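Local coordinates for heat-shock protein cognate (HSC) co-chaperone sgt12 (Aspergillus fumigatus, PDB 3SZ7) that binds HSC-family chaperones through its TPR domain and directs endoplasmic reticulum-destined tail-anchored proteins into the GET pathway, at residues 47-52 with 76-81; 51-56 with 82-87. All coordinates share one frame; numbering follows the deposited sequence.

Contacts 1 and 2 follow one another along the same pair of helices, 45-57 and 79-91, in the TPR domain of the co-chaperone. These belong to the predicted second and third repeats, and helix 61-74 comes between them in the chain. The helices run in the same general direction, so the two segments of each contact advance together: 47-52 meets 76-81 at the start, and 51-56 meets 82-87 one to two turns further on, with centres about 8 Å apart. R51 and A52 belong to both. A weak hydrogen bond from R84 of contact 2 to the S49 carbonyl of contact 1 ties them together. Side by side, the two helices form part of the groove wall of the TPR superhelix.

Contact 1: residues 47-52 with 76-81; sequences YLSNRA and PKYSKA
S49 and the pair Y78 and A81 meet where helix 45-57 passes the beginning of helix 79-91. The S49 hydroxyl does the touching: OG lies 3.4 Å from CE2 of Y78 and equally close, 3.4 Å, to the methyl CB of A81. It reaches the tyrosine obliquely, on the CD2/CE2 side of the ring, while its own CB stands 4.0 Å from Y78 CE2. These are van der Waals contacts. The hydroxyl finds its polar partner in its own helix, at the carbonyl of P45. With chi1 at -60°, OG is placed opposite the carbonyl carbon and beside the backbone N, a position that suits a bond to a carbonyl one turn back while also bringing the oxygen against Y78 and A81.

The tyrosine is laid across the gap by an extended first torsion, CG anti to N (chi1 -179°). One face of its ring lies beneath the first turn of helix 79-91, where A81 N is 3.9 Å above the plane toward the rim. The turn is closed loosely by a weak bond from A81 N to Y78 O, and nearby P76 O accepts a hydrogen bond from W82 NE1. A71 of helix 61-74 touches both S49 and A81, whose small side chains go with a CA separation of 5.4 Å.

First helices of consecutive repeats lying side by side, with the second helix of the earlier repeat packed against both, is the arrangement of the right-handed TPR superhelix. N50 and K80 flank the contact, and N50 also touches K15 and N19 of helix 9-23; K15, N19, N50, K80 and R84 probably form the carboxylate clamp by which related TPR domains hold the C-terminal tails of chaperones.

Contact 2: residues 51-56 with 82-87; sequences RAAAYS and WSRLGL
The helical segments 51-56 and 82-87 run in broadly the same direction, closest at A52 and R84, whose CA atoms are 6.8 Å apart. They are neighbours on the inner wall of a TPR superhelix, and side chains of modest size on helix 45-57 receive one long arginine from helix 79-91.

R84 carries the contact. Its chain is bent at chi2 (-92°), which lifts NE and the guanidinium across the side of helix 45-57 and brings one face of the group against A53. The methyl of A53 lies over that face, 3.5 Å above the plane and displaced toward the rim, with CB 3.6 Å from R84 NE. Further back, R84 CD passes A52 CB at 4.3 Å. The group's rotation is further constrained by a weak hydrogen bond from NE to the carbonyl of S49, one turn earlier in the helix. An arginine at this position in helix 79-91 is consistent with the carboxylate clamp of related TPR domains, where such a residue helps to bind the acidic tail of a chaperone; the methyl and the S49 carbonyl would then help to pre-position it.

Toward the later end of the contact the helices are bridged by solvent: one water lies 2.7 Å from S56 OG and donates a hydrogen bond to R84 O at 2.9 Å.

Contact 1: residues 47-52 with 76-81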
loop_
_atom_site.group_PDB
_atom_site.type_symbol
_atom_site.label_atom_id
_atom_site.label_comp_id
_atom_site.label_asym_id
_atom_site.label_seq_id
_atom_site.Cartn_x
_atom_site.Cartn_y
_atom_site.Cartn_z
ATOM N N TYR A 47 1.629 13.889 5.033
ATOM C CA TYR A 47 2.712 13.426 5.896
ATOM C C TYR A 47 2.509 11.964 6.279
ATOM O O TYR A 47 3.469 11.193 6.344
ATOM C CB TYR A 47 2.813 14.277 7.163
ATOM C CG TYR A 47 3.001 15.757 6.927
ATOM C CD1 TYR A 47 3.432 16.242 5.697
ATOM C CD2 TYR A 47 2.751 16.671 7.943
ATOM C CE1 TYR A 47 3.605 17.606 5.488
ATOM C CE2 TYR A 47 2.924 18.023 7.745
ATOM C CZ TYR A 47 3.347 18.486 6.519
ATOM O OH TYR A 47 3.512 19.839 6.332
ATOM N N LEU A 48 1.262 11.582 6.535
ATOM C CA LEU A 48 0.955 10.186 6.851
ATOM C C LEU A 48 1.292 9.248 5.704
ATOM O O LEU A 48 1.874 8.179 5.913
ATOM C CB LEU A 48 -0.515 10.013 7.234
ATOM C CG LEU A 48 -0.909 10.472 8.638
ATOM C CD1 LEU A 48 -2.416 10.418 8.792
ATOM C CD2 LEU A 48 -0.222 9.595 9.673
ATOM N N SER A 49 0.918 9.636 4.490
ATOM C CA SER A 49 1.126 8.760 3.344
ATOM C C SER A 49 2.604 8.665 3.001
ATOM O O SER A 49 3.072 7.624 2.545
ATOM C CB SER A 49 0.307 9.219 2.144
ATOM O OG SER A 49 -1.075 9.200 2.467
ATOM N N ASN A 50 3.341 9.745 3.242
ATOM C CA ASN A 50 4.791 9.700 3.110
ATOM C C ASN A 50 5.448 8.780 4.139
ATOM O O ASN A 50 6.318 7.991 3.793
ATOM C CB ASN A 50 5.401 11.105 3.157
ATOM C CG ASN A 50 5.239 11.856 1.848
ATOM O OD1 ASN A 50 4.659 11.343 0.890
ATOM N ND2 ASN A 50 5.742 13.083 1.804
ATOM N N ARG A 51 5.029 8.867 5.397
ATOM C CA ARG A 51 5.588 7.982 6.412
ATOM C C ARG A 51 5.231 6.526 6.116
ATOM O O ARG A 51 6.013 5.616 6.395
ATOM C CB ARG A 51 5.147 8.374 7.829
ATOM C CG ARG A 51 5.988 7.702 8.909
ATOM C CD ARG A 51 5.715 8.244 10.305
ATOM N NE ARG A 51 4.347 7.976 10.732
ATOM C CZ ARG A 51 3.859 8.314 11.920
ATOM N NH1 ARG A 51 4.634 8.932 12.808
ATOM N NH2 ARG A 51 2.597 8.033 12.222
ATOM N N ALA A 52 4.047 6.312 5.550
ATOM C CA ALA A 52 3.640 4.972 5.125
ATOM C C ALA A 52 4.604 4.413 4.085
ATOM O O ALA A 52 4.942 3.233 4.117
ATOM C CB ALA A 52 2.213 4.980 4.582
ATOM N N PRO A 76 -10.636 10.643 2.634
ATOM C CA PRO A 76 -10.968 9.516 1.754
ATOM C C PRO A 76 -10.864 9.874 0.272
ATOM O O PRO A 76 -10.938 8.984 -0.576
ATOM C CB PRO A 76 -12.422 9.198 2.121
ATOM C CG PRO A 76 -12.952 10.450 2.729
ATOM C CD PRO A 76 -11.788 11.070 3.447
ATOM N N LYS A 77 -10.693 11.157 -0.033
ATOM C CA LYS A 77 -10.585 11.611 -1.420
ATOM C C LYS A 77 -9.133 11.720 -1.886
ATOM O O LYS A 77 -8.863 12.149 -3.005
ATOM C CB LYS A 77 -11.262 12.972 -1.578
ATOM C CG LYS A 77 -12.718 13.002 -1.155
ATOM C CD LYS A 77 -13.642 12.567 -2.279
ATOM C CE LYS A 77 -15.047 13.113 -2.056
ATOM N NZ LYS A 77 -15.995 12.703 -3.129
ATOM N N TYR A 78 -8.197 11.343 -1.021
ATOM C CA TYR A 78 -6.775 11.453 -1.344
ATOM C C TYR A 78 -6.281 10.139 -1.924
ATOM O O TYR A 78 -5.985 9.204 -1.187
ATOM C CB TYR A 78 -5.980 11.841 -0.097
ATOM C CG TYR A 78 -4.498 12.011 -0.302
ATOM C CD1 TYR A 78 -3.992 12.611 -1.449
ATOM C CD2 TYR A 78 -3.607 11.612 0.678
ATOM C CE1 TYR A 78 -2.632 12.774 -1.619
ATOM C CE2 TYR A 78 -2.252 11.778 0.517
ATOM C CZ TYR A 78 -1.768 12.358 -0.627
ATOM O OH TYR A 78 -0.408 12.509 -0.755
ATOM N N SER A 79 -6.191 10.078 -3.251
ATOM C CA SER A 79 -5.930 8.814 -3.933
ATOM C C SER A 79 -4.605 8.170 -3.537
ATOM O O SER A 79 -4.521 6.945 -3.462
ATOM C CB SER A 79 -6.020 8.974 -5.459
ATOM O OG SER A 79 -4.882 9.644 -5.976
ATOM N N LYS A 80 -3.573 8.976 -3.284
ATOM C CA LYS A 80 -2.264 8.417 -2.940
ATOM C C LYS A 80 -2.316 7.558 -1.674
ATOM O O LYS A 80 -1.651 6.525 -1.591
ATOM C CB LYS A 80 -1.192 9.509 -2.807
ATOM C CG LYS A 80 0.239 8.973 -2.837
ATOM C CD LYS A 80 1.283 10.088 -2.742
ATOM C CE LYS A 80 1.305 10.960 -3.988
ATOM N NZ LYS A 80 1.952 10.299 -5.157
ATOM N N ALA A 81 -3.114 7.974 -0.698
ATOM C CA ALA A 81 -3.240 7.224 0.546
ATOM C C ALA A 81 -3.811 5.832 0.290
ATOM O O ALA A 81 -3.381 4.857 0.904
ATOM C CB ALA A 81 -4.100 7.983 1.551
#

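Contact 2: residues 51-56 with 82-87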
loop_
_atom_site.group_PDB
_atom_site.type_symbol
_atom_site.label_atom_id
_atom_site.label_comp_id
_atom_site.label_asym_id
_atom_site.label_seq_id
_atom_site.Cartn_x
_atom_site.Cartn_y
_atom_site.Cartn_z
ATOM N N ARG A 51 5.029 8.867 5.397
ATOM C CA ARG A 51 5.588 7.982 6.412
ATOM C C ARG A 51 5.231 6.526 6.116
ATOM O O ARG A 51 6.013 5.616 6.395
ATOM C CB ARG A 51 5.147 8.374 7.829
ATOM C CG ARG A 51 5.988 7.702 8.909
ATOM C CD ARG A 51 5.715 8.244 10.305
ATOM N NE ARG A 51 4.347 7.976 10.732
ATOM C CZ ARG A 51 3.859 8.314 11.920
ATOM N NH1 ARG A 51 4.634 8.932 12.808
ATOM N NH2 ARG A 51 2.597 8.033 12.222
ATOM N N ALA A 52 4.047 6.312 5.550
ATOM C CA ALA A 52 3.640 4.972 5.125
ATOM C C ALA A 52 4.604 4.413 4.085
ATOM O O ALA A 52 4.942 3.233 4.117
ATOM C CB ALA A 52 2.213 4.980 4.582
ATOM N N ALA A 53 5.051 5.262 3.165
ATOM C CA ALA A 53 5.977 4.820 2.127
ATOM C C ALA A 53 7.296 4.386 2.749
ATOM O O ALA A 53 7.916 3.409 2.307
ATOM C CB ALA A 53 6.212 5.926 1.105
ATOM N N ALA A 54 7.722 5.119 3.776
ATOM C CA ALA A 54 8.975 4.824 4.462
ATOM C C ALA A 54 8.866 3.526 5.258
ATOM O O ALA A 54 9.805 2.721 5.290
ATOM C CB ALA A 54 9.368 5.988 5.375
ATOM N N TYR A 55 7.718 3.317 5.896
ATOM C CA TYR A 55 7.474 2.064 6.595
ATOM C C TYR A 55 7.491 0.891 5.611
ATOM O O TYR A 55 8.134 -0.122 5.866
ATOM C CB TYR A 55 6.151 2.111 7.359
ATOM C CG TYR A 55 6.255 2.782 8.716
ATOM C CD1 TYR A 55 7.280 2.458 9.593
ATOM C CD2 TYR A 55 5.328 3.737 9.112
ATOM C CE1 TYR A 55 7.378 3.068 10.837
ATOM C CE2 TYR A 55 5.419 4.351 10.349
ATOM C CZ TYR A 55 6.446 4.010 11.205
ATOM O OH TYR A 55 6.538 4.618 12.437
ATOM N N SER A 56 6.795 1.040 4.487
ATOM C CA SER A 56 6.753 -0.016 3.469
ATOM C C SER A 56 8.142 -0.351 2.928
ATOM O O SER A 56 8.480 -1.523 2.754
ATOM C CB SER A 56 5.825 0.366 2.311
ATOM O OG SER A 56 4.460 0.220 2.661
ATOM N N TRP A 82 -4.771 5.741 -0.625
ATOM C CA TRP A 82 -5.382 4.455 -0.958
ATOM C C TRP A 82 -4.379 3.551 -1.664
ATOM O O TRP A 82 -4.377 2.333 -1.462
ATOM C CB TRP A 82 -6.613 4.640 -1.845
ATOM C CG TRP A 82 -7.794 5.220 -1.142
ATOM C CD1 TRP A 82 -8.317 6.471 -1.311
ATOM C CD2 TRP A 82 -8.607 4.573 -0.154
ATOM N NE1 TRP A 82 -9.411 6.640 -0.491
ATOM C CE2 TRP A 82 -9.604 5.495 0.230
ATOM C CE3 TRP A 82 -8.585 3.310 0.445
ATOM C CZ2 TRP A 82 -10.574 5.186 1.189
ATOM C CZ3 TRP A 82 -9.553 3.007 1.395
ATOM C CH2 TRP A 82 -10.532 3.942 1.753
ATOM N N SER A 83 -3.536 4.148 -2.500
ATOM C CA SER A 83 -2.505 3.387 -3.197
ATOM C C SER A 83 -1.496 2.815 -2.206
ATOM O O SER A 83 -1.058 1.669 -2.344
ATOM C CB SER A 83 -1.798 4.258 -4.236
ATOM O OG SER A 83 -0.877 3.486 -4.983
ATOM N N ARG A 84 -1.126 3.620 -1.212
ATOM C CA ARG A 84 -0.226 3.188 -0.147
ATOM C C ARG A 84 -0.838 2.055 0.653
ATOM O O ARG A 84 -0.158 1.089 0.983
ATOM C CB ARG A 84 0.064 4.341 0.812
ATOM C CG ARG A 84 0.786 5.496 0.181
ATOM C CD ARG A 84 2.279 5.346 0.327
ATOM N NE ARG A 84 2.954 6.490 -0.265
ATOM C CZ ARG A 84 3.604 6.454 -1.420
ATOM N NH1 ARG A 84 3.690 5.317 -2.099
ATOM N NH2 ARG A 84 4.183 7.548 -1.886
ATOM N N LEU A 85 -2.121 2.192 0.973
ATOM C CA LEU A 85 -2.837 1.177 1.742
ATOM C C LEU A 85 -2.932 -0.133 0.963
ATOM O O LEU A 85 -2.782 -1.217 1.524
ATOM C CB LEU A 85 -4.239 1.673 2.088
ATOM C CG LEU A 85 -5.101 0.714 2.909
ATOM C CD1 LEU A 85 -4.348 0.271 4.155
ATOM C CD2 LEU A 85 -6.421 1.379 3.283
ATOM N N GLY A 86 -3.184 -0.021 -0.336
ATOM C CA GLY A 86 -3.253 -1.187 -1.199
ATOM C C GLY A 86 -1.960 -1.975 -1.176
ATOM O O GLY A 86 -1.970 -3.195 -1.040
ATOM N N LEU A 87 -0.835 -1.281 -1.314
ATOM C CA LEU A 87 0.459 -1.958 -1.324
ATOM C C LEU A 87 0.766 -2.579 0.034
ATOM O O LEU A 87 1.244 -3.701 0.115
ATOM C CB LEU A 87 1.576 -0.996 -1.741
ATOM C CG LEU A 87 2.962 -1.619 -1.918
ATOM C CD1 LEU A 87 2.915 -2.776 -2.908
ATOM C CD2 LEU A 87 3.963 -0.566 -2.385
HETATM O O HOH W 1 2.703 1.601 1.125
#